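Long-range contact in amine Dehydrogenase (Pseudomonas putida, PDB 1JMX), which probably serves as the beta-propeller subunit of a quinohemoprotein amine dehydrogenase, an enzyme that oxidises primary amines: residues D266-A278 with D281-L293. Residues are numbered along the deposited sequence; the frame is centred on the assembly and turned at random.
Sequences DPNQIYGVLNRLA and DLKQRKLIKAANL
Ala-290 CB lies over the centre of one face of the Arg-276 guanidinium, 3.3 Å from NH1, while Leu-287 CD2 approaches obliquely; NH2 makes a salt bridge with Glu-255. The planes of the Asn-268 amide and the Asp-281 carboxylate are 78° apart. Both belong to one blade of a beta-propeller, a four-stranded antiparallel sheet with 286-292 as one of its two edge strands; its last hairpin is joined by backbone bonds, and the turn after Asp-281 is tied to Asn-268 by backbone and amide. Leu-277 and Ala-291 form the hydrogen-bonded pair, with Leu-277 N to Ala-291 O at 3.0 Å and a return bond. Where the 266-269 type I turn meets the turn after Asp-281, Asn-268 ND2 donates within its own amide plane to Asp-281 OD1 (3.0 Å), above one face of the carboxylate; Gln-284 N reaches the same oxygen from the opposite face. With CG swung away from its own nitrogen (chi1 179°), the amide turns OD1 to Lys-283 N, 3.0 Å away, while Asn-268 O accepts from Leu-282 N at 2.8 Å. A leucine in place of Asn-268 would probably leave Lys-283 N without its acceptor and Asp-281 OD1 with one donor fewer. Leu-282 CD2 presses tightly on Ile-270 CB (3.4 Å). At the other end, Leu-293 CD1 meets Val-273 CG2 (3.8 Å), and a water donates to Asn-275 O and accepts from Leu-293 N.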
ATOM      1  N   ASP B 266      -2.374 -41.045   1.205  1.00 27.96           N
ATOM      2  CA  ASP B 266      -3.646 -41.119   0.497  1.00 27.95           C
ATOM      3  C   ASP B 266      -3.671 -39.912  -0.433  1.00 28.60           C
ATOM      4  O   ASP B 266      -3.849 -38.766   0.006  1.00 29.09           O
ATOM      5  CB  ASP B 266      -4.848 -41.108   1.448  1.00 28.43           C
ATOM      6  CG  ASP B 266      -6.190 -41.238   0.716  1.00 28.21           C
ATOM      7  OD1 ASP B 266      -7.236 -41.105   1.372  1.00 30.43           O
ATOM      8  OD2 ASP B 266      -6.224 -41.462  -0.509  1.00 30.66           O
ATOM      9  N   PRO B 267      -3.445 -40.157  -1.733  1.00 28.02           N
ATOM     10  CA  PRO B 267      -3.417 -39.149  -2.796  1.00 27.79           C
ATOM     11  C   PRO B 267      -4.763 -38.498  -3.070  1.00 27.31           C
ATOM     12  O   PRO B 267      -4.834 -37.481  -3.753  1.00 27.87           O
ATOM     13  CB  PRO B 267      -2.935 -39.950  -4.001  1.00 28.48           C
ATOM     14  CG  PRO B 267      -3.529 -41.294  -3.754  1.00 29.09           C
ATOM     15  CD  PRO B 267      -3.201 -41.499  -2.290  1.00 27.87           C
ATOM     16  N   ASN B 268      -5.837 -39.100  -2.575  1.00 25.69           N
ATOM     17  CA  ASN B 268      -7.157 -38.530  -2.790  1.00 25.28           C
ATOM     18  C   ASN B 268      -7.407 -37.381  -1.806  1.00 23.88           C
ATOM     19  O   ASN B 268      -8.437 -36.709  -1.856  1.00 24.01           O
ATOM     20  CB  ASN B 268      -8.231 -39.603  -2.647  1.00 27.08           C
ATOM     21  CG  ASN B 268      -9.626 -39.049  -2.838  1.00 29.42           C
ATOM     22  OD1 ASN B 268     -10.036 -38.740  -3.959  1.00 31.40           O
ATOM     23  ND2 ASN B 268     -10.349 -38.871  -1.732  1.00 31.00           N
ATOM     24  N   GLN B 269      -6.458 -37.160  -0.909  1.00 22.00           N
ATOM     25  CA  GLN B 269      -6.590 -36.097   0.061  1.00 21.11           C
ATOM     26  C   GLN B 269      -5.552 -35.034  -0.214  1.00 20.35           C
ATOM     27  O   GLN B 269      -4.371 -35.338  -0.362  1.00 19.77           O
ATOM     28  CB  GLN B 269      -6.389 -36.635   1.471  1.00 22.06           C
ATOM     29  CG  GLN B 269      -7.356 -37.729   1.877  1.00 24.31           C
ATOM     30  CD  GLN B 269      -7.102 -38.211   3.292  1.00 26.91           C
ATOM     31  OE1 GLN B 269      -5.960 -38.192   3.772  1.00 28.92           O
ATOM     32  NE2 GLN B 269      -8.163 -38.640   3.974  1.00 28.20           N
ATOM     33  N   ILE B 270      -6.017 -33.796  -0.334  1.00 20.78           N
ATOM     34  CA  ILE B 270      -5.140 -32.658  -0.557  1.00 20.96           C
ATOM     35  C   ILE B 270      -5.282 -31.700   0.635  1.00 19.14           C
ATOM     36  O   ILE B 270      -6.392 -31.441   1.115  1.00 18.82           O
ATOM     37  CB  ILE B 270      -5.453 -31.935  -1.892  1.00 22.70           C
ATOM     38  CG1 ILE B 270      -4.376 -30.875  -2.175  1.00 23.59           C
ATOM     39  CG2 ILE B 270      -6.847 -31.318  -1.854  1.00 23.64           C
ATOM     40  CD1 ILE B 270      -4.500 -30.220  -3.506  1.00 23.59           C
ATOM     41  N   TYR B 271      -4.142 -31.245   1.145  1.00 17.30           N
ATOM     42  CA  TYR B 271      -4.095 -30.340   2.284  1.00 16.21           C
ATOM     43  C   TYR B 271      -3.589 -28.957   1.887  1.00 15.60           C
ATOM     44  O   TYR B 271      -2.469 -28.832   1.404  1.00 15.74           O
ATOM     45  CB  TYR B 271      -3.164 -30.901   3.356  1.00 15.70           C
ATOM     46  CG  TYR B 271      -3.559 -32.243   3.921  1.00 16.91           C
ATOM     47  CD1 TYR B 271      -3.811 -32.391   5.282  1.00 18.03           C
ATOM     48  CD2 TYR B 271      -3.639 -33.373   3.110  1.00 16.97           C
ATOM     49  CE1 TYR B 271      -4.129 -33.633   5.828  1.00 18.74           C
ATOM     50  CE2 TYR B 271      -3.956 -34.617   3.643  1.00 17.49           C
ATOM     51  CZ  TYR B 271      -4.198 -34.742   5.003  1.00 18.54           C
ATOM     52  OH  TYR B 271      -4.499 -35.974   5.547  1.00 19.27           O
ATOM     53  N   GLY B 272      -4.406 -27.931   2.108  1.00 14.96           N
ATOM     54  CA  GLY B 272      -4.018 -26.563   1.793  1.00 14.07           C
ATOM     55  C   GLY B 272      -3.836 -25.766   3.073  1.00 13.32           C
ATOM     56  O   GLY B 272      -4.404 -26.132   4.098  1.00 12.75           O
ATOM     57  N   VAL B 273      -3.082 -24.667   3.024  1.00 13.61           N
ATOM     58  CA  VAL B 273      -2.842 -23.869   4.228  1.00 12.95           C
ATOM     59  C   VAL B 273      -2.594 -22.370   4.014  1.00 13.43           C
ATOM     60  O   VAL B 273      -2.129 -21.948   2.961  1.00 12.57           O
ATOM     61  CB  VAL B 273      -1.635 -24.456   5.048  1.00 13.60           C
ATOM     62  CG1 VAL B 273      -0.320 -24.193   4.328  1.00 12.05           C
ATOM     63  CG2 VAL B 273      -1.594 -23.883   6.466  1.00 10.27           C
ATOM     64  N   LEU B 274      -2.961 -21.590   5.030  1.00 13.76           N
ATOM     65  CA  LEU B 274      -2.760 -20.143   5.102  1.00 13.57           C
ATOM     66  C   LEU B 274      -3.188 -19.745   6.512  1.00 13.82           C
ATOM     67  O   LEU B 274      -2.376 -19.780   7.427  1.00 13.24           O
ATOM     68  CB  LEU B 274      -3.534 -19.369   4.026  1.00 13.99           C
ATOM     69  CG  LEU B 274      -3.054 -17.944   3.666  1.00 14.73           C
ATOM     70  CD1 LEU B 274      -3.655 -16.888   4.554  1.00 15.48           C
ATOM     71  CD2 LEU B 274      -1.541 -17.860   3.713  1.00 14.46           C
ATOM     72  N   ASN B 275      -4.468 -19.421   6.700  1.00 15.24           N
ATOM     73  CA  ASN B 275      -4.982 -19.052   8.022  1.00 16.11           C
ATOM     74  C   ASN B 275      -5.574 -20.271   8.723  1.00 16.17           C
ATOM     75  O   ASN B 275      -5.594 -20.343   9.948  1.00 17.82           O
ATOM     76  CB  ASN B 275      -5.981 -17.901   7.925  1.00 14.31           C
ATOM     77  CG  ASN B 275      -5.296 -16.565   7.676  1.00 16.11           C
ATOM     78  OD1 ASN B 275      -4.099 -16.416   7.922  1.00 15.10           O
ATOM     79  ND2 ASN B 275      -6.054 -15.585   7.193  1.00 16.41           N
ATOM     80  N   ARG B 276      -6.043 -21.228   7.927  1.00 15.87           N
ATOM     81  CA  ARG B 276      -6.572 -22.493   8.428  1.00 15.95           C
ATOM     82  C   ARG B 276      -5.888 -23.596   7.631  1.00 15.60           C
ATOM     83  O   ARG B 276      -5.403 -23.360   6.526  1.00 16.50           O
ATOM     84  CB  ARG B 276      -8.084 -22.616   8.195  1.00 16.40           C
ATOM     85  CG  ARG B 276      -8.963 -21.866   9.175  1.00 17.33           C
ATOM     86  CD  ARG B 276     -10.343 -22.511   9.261  1.00 17.42           C
ATOM     87  NE  ARG B 276     -10.890 -22.809   7.938  1.00 19.06           N
ATOM     88  CZ  ARG B 276     -12.043 -23.438   7.723  1.00 20.04           C
ATOM     89  NH1 ARG B 276     -12.790 -23.837   8.744  1.00 19.90           N
ATOM     90  NH2 ARG B 276     -12.434 -23.704   6.484  1.00 20.31           N
ATOM     91  N   LEU B 277      -5.825 -24.790   8.202  1.00 15.71           N
ATOM     92  CA  LEU B 277      -5.247 -25.931   7.510  1.00 15.74           C
ATOM     93  C   LEU B 277      -6.479 -26.732   7.092  1.00 15.89           C
ATOM     94  O   LEU B 277      -7.230 -27.189   7.946  1.00 17.79           O
ATOM     95  CB  LEU B 277      -4.384 -26.760   8.467  1.00 16.32           C
ATOM     96  CG  LEU B 277      -3.226 -27.633   7.947  1.00 18.00           C
ATOM     97  CD1 LEU B 277      -2.866 -28.657   9.015  1.00 17.28           C
ATOM     98  CD2 LEU B 277      -3.573 -28.350   6.660  1.00 17.42           C
ATOM     99  N   ALA B 278      -6.723 -26.865   5.795  1.00 15.33           N
ATOM    100  CA  ALA B 278      -7.889 -27.607   5.334  1.00 15.51           C
ATOM    101  C   ALA B 278      -7.527 -28.937   4.686  1.00 17.32           C
ATOM    102  O   ALA B 278      -6.517 -29.055   3.998  1.00 17.55           O
ATOM    103  CB  ALA B 278      -8.720 -26.766   4.392  1.00 15.43           C
ATOM    104  N   ASP B 281     -11.276 -33.757   0.037  1.00 21.62           N
ATOM    105  CA  ASP B 281     -11.466 -35.021  -0.646  1.00 22.30           C
ATOM    106  C   ASP B 281     -11.492 -34.614  -2.116  1.00 22.33           C
ATOM    107  O   ASP B 281     -12.407 -33.918  -2.540  1.00 21.39           O
ATOM    108  CB  ASP B 281     -12.813 -35.621  -0.244  1.00 23.97           C
ATOM    109  CG  ASP B 281     -12.997 -37.029  -0.746  1.00 24.22           C
ATOM    110  OD1 ASP B 281     -12.889 -37.255  -1.970  1.00 22.76           O
ATOM    111  OD2 ASP B 281     -13.255 -37.913   0.096  1.00 25.98           O
ATOM    112  N   LEU B 282     -10.462 -34.992  -2.871  1.00 24.45           N
ATOM    113  CA  LEU B 282     -10.376 -34.639  -4.295  1.00 26.34           C
ATOM    114  C   LEU B 282     -11.536 -35.184  -5.120  1.00 28.40           C
ATOM    115  O   LEU B 282     -12.123 -34.470  -5.935  1.00 29.35           O
ATOM    116  CB  LEU B 282      -9.075 -35.159  -4.922  1.00 26.07           C
ATOM    117  CG  LEU B 282      -7.750 -34.397  -4.895  1.00 25.50           C
ATOM    118  CD1 LEU B 282      -7.900 -33.016  -5.505  1.00 25.26           C
ATOM    119  CD2 LEU B 282      -7.253 -34.319  -3.488  1.00 27.73           C
ATOM    120  N   LYS B 283     -11.804 -36.476  -4.959  1.00 30.96           N
ATOM    121  CA  LYS B 283     -12.873 -37.151  -5.691  1.00 33.58           C
ATOM    122  C   LYS B 283     -14.213 -36.441  -5.456  1.00 32.81           C
ATOM    123  O   LYS B 283     -14.857 -35.964  -6.403  1.00 32.77           O
ATOM    124  CB  LYS B 283     -12.952 -38.628  -5.250  1.00 36.16           C
ATOM    125  CG  LYS B 283     -13.983 -39.478  -6.006  1.00 41.08           C
ATOM    126  CD  LYS B 283     -14.069 -40.921  -5.457  1.00 44.20           C
ATOM    127  CE  LYS B 283     -15.123 -41.101  -4.344  1.00 46.25           C
ATOM    128  NZ  LYS B 283     -16.545 -41.077  -4.849  1.00 47.31           N
ATOM    129  N   GLN B 284     -14.572 -36.302  -4.181  1.00 32.29           N
ATOM    130  CA  GLN B 284     -15.828 -35.668  -3.789  1.00 32.31           C
ATOM    131  C   GLN B 284     -15.848 -34.148  -3.847  1.00 31.25           C
ATOM    132  O   GLN B 284     -16.917 -33.552  -3.725  1.00 31.51           O
ATOM    133  CB  GLN B 284     -16.245 -36.128  -2.391  1.00 34.15           C
ATOM    134  CG  GLN B 284     -16.477 -37.635  -2.287  1.00 38.73           C
ATOM    135  CD  GLN B 284     -17.270 -38.023  -1.047  1.00 41.38           C
ATOM    136  OE1 GLN B 284     -18.488 -38.252  -1.121  1.00 43.54           O
ATOM    137  NE2 GLN B 284     -16.591 -38.094   0.100  1.00 42.40           N
ATOM    138  N   ARG B 285     -14.686 -33.526  -4.050  1.00 30.68           N
ATOM    139  CA  ARG B 285     -14.577 -32.062  -4.105  1.00 30.05           C
ATOM    140  C   ARG B 285     -15.187 -31.484  -2.831  1.00 29.35           C
ATOM    141  O   ARG B 285     -15.809 -30.416  -2.845  1.00 28.00           O
ATOM    142  CB  ARG B 285     -15.333 -31.519  -5.308  1.00 31.51           C
ATOM    143  CG  ARG B 285     -14.750 -31.848  -6.674  1.00 34.43           C
ATOM    144  CD  ARG B 285     -15.466 -30.969  -7.675  1.00 37.59           C
ATOM    145  NE  ARG B 285     -15.039 -31.140  -9.058  1.00 42.34           N
ATOM    146  CZ  ARG B 285     -15.193 -30.200  -9.993  1.00 44.29           C
ATOM    147  NH1 ARG B 285     -15.753 -29.027  -9.685  1.00 45.48           N
ATOM    148  NH2 ARG B 285     -14.822 -30.438 -11.248  1.00 45.75           N
ATOM    149  N   LYS B 286     -14.963 -32.193  -1.728  1.00 29.45           N
ATOM    150  CA  LYS B 286     -15.519 -31.844  -0.433  1.00 28.83           C
ATOM    151  C   LYS B 286     -14.482 -31.645   0.666  1.00 26.54           C
ATOM    152  O   LYS B 286     -13.515 -32.401   0.778  1.00 25.86           O
ATOM    153  CB  LYS B 286     -16.473 -32.976  -0.015  1.00 32.01           C
ATOM    154  CG  LYS B 286     -17.121 -32.820   1.353  1.00 37.52           C
ATOM    155  CD  LYS B 286     -17.530 -34.181   1.936  1.00 41.52           C
ATOM    156  CE  LYS B 286     -16.395 -34.819   2.766  1.00 43.76           C
ATOM    157  NZ  LYS B 286     -15.113 -35.013   1.997  1.00 45.32           N
ATOM    158  N   LEU B 287     -14.713 -30.635   1.498  1.00 24.38           N
ATOM    159  CA  LEU B 287     -13.841 -30.368   2.627  1.00 22.93           C
ATOM    160  C   LEU B 287     -14.188 -31.434   3.660  1.00 24.03           C
ATOM    161  O   LEU B 287     -15.364 -31.615   3.984  1.00 26.06           O
ATOM    162  CB  LEU B 287     -14.148 -28.988   3.210  1.00 21.90           C
ATOM    163  CG  LEU B 287     -13.527 -28.640   4.568  1.00 22.68           C
ATOM    164  CD1 LEU B 287     -12.038 -28.376   4.418  1.00 21.41           C
ATOM    165  CD2 LEU B 287     -14.221 -27.408   5.149  1.00 21.91           C
ATOM    166  N   ILE B 288     -13.197 -32.189   4.120  1.00 23.14           N
ATOM    167  CA  ILE B 288     -13.466 -33.203   5.131  1.00 22.95           C
ATOM    168  C   ILE B 288     -13.203 -32.630   6.529  1.00 23.94           C
ATOM    169  O   ILE B 288     -13.964 -32.898   7.457  1.00 25.14           O
ATOM    170  CB  ILE B 288     -12.703 -34.564   4.882  1.00 23.39           C
ATOM    171  CG1 ILE B 288     -11.572 -34.769   5.880  1.00 24.47           C
ATOM    172  CG2 ILE B 288     -12.193 -34.675   3.451  1.00 22.17           C
ATOM    173  CD1 ILE B 288     -11.963 -35.644   7.068  1.00 29.26           C
ATOM    174  N   LYS B 289     -12.178 -31.785   6.663  1.00 23.25           N
ATOM    175  CA  LYS B 289     -11.848 -31.183   7.956  1.00 22.12           C
ATOM    176  C   LYS B 289     -10.899 -29.991   7.867  1.00 21.55           C
ATOM    177  O   LYS B 289     -10.028 -29.936   7.010  1.00 20.11           O
ATOM    178  CB  LYS B 289     -11.245 -32.234   8.889  1.00 22.82           C
ATOM    179  CG  LYS B 289     -11.109 -31.793  10.331  1.00 24.34           C
ATOM    180  CD  LYS B 289     -10.751 -32.989  11.193  1.00 28.44           C
ATOM    181  CE  LYS B 289     -10.655 -32.632  12.666  1.00 29.49           C
ATOM    182  NZ  LYS B 289     -10.297 -33.842  13.468  1.00 31.09           N
ATOM    183  N   ALA B 290     -11.065 -29.050   8.790  1.00 21.55           N
ATOM    184  CA  ALA B 290     -10.233 -27.859   8.849  1.00 20.63           C
ATOM    185  C   ALA B 290      -9.775 -27.671  10.291  1.00 20.40           C
ATOM    186  O   ALA B 290     -10.474 -28.048  11.232  1.00 21.48           O
ATOM    187  CB  ALA B 290     -11.017 -26.645   8.372  1.00 19.16           C
ATOM    188  N   ALA B 291      -8.562 -27.165  10.458  1.00 19.62           N
ATOM    189  CA  ALA B 291      -8.015 -26.930  11.783  1.00 18.71           C
ATOM    190  C   ALA B 291      -7.556 -25.480  11.900  1.00 19.21           C
ATOM    191  O   ALA B 291      -7.062 -24.897  10.924  1.00 18.98           O
ATOM    192  CB  ALA B 291      -6.849 -27.878  12.053  1.00 17.38           C
ATOM    193  N   ASN B 292      -7.773 -24.890  13.076  1.00 18.21           N
ATOM    194  CA  ASN B 292      -7.347 -23.514  13.336  1.00 18.47           C
ATOM    195  C   ASN B 292      -5.874 -23.514  13.715  1.00 17.15           C
ATOM    196  O   ASN B 292      -5.401 -24.419  14.402  1.00 18.39           O
ATOM    197  CB  ASN B 292      -8.182 -22.880  14.451  1.00 20.11           C
ATOM    198  CG  ASN B 292      -9.629 -22.710  14.057  1.00 22.25           C
ATOM    199  OD1 ASN B 292      -9.946 -22.437  12.892  1.00 23.32           O
ATOM    200  ND2 ASN B 292     -10.524 -22.891  15.018  1.00 23.81           N
ATOM    201  N   LEU B 293      -5.153 -22.498  13.254  1.00 17.18           N
ATOM    202  CA  LEU B 293      -3.721 -22.379  13.507  1.00 15.47           C
ATOM    203  C   LEU B 293      -3.388 -21.339  14.569  1.00 15.25           C
ATOM    204  O   LEU B 293      -4.204 -20.481  14.895  1.00 13.60           O
ATOM    205  CB  LEU B 293      -3.011 -22.019  12.200  1.00 15.93           C
ATOM    206  CG  LEU B 293      -3.340 -22.904  10.999  1.00 15.19           C
ATOM    207  CD1 LEU B 293      -2.785 -22.310   9.739  1.00 15.11           C
ATOM    208  CD2 LEU B 293      -2.782 -24.289  11.228  1.00 17.17           C
TER
HETATM  209  O   HOH W   1      -6.946 -20.395  12.364  1.00 16.72           O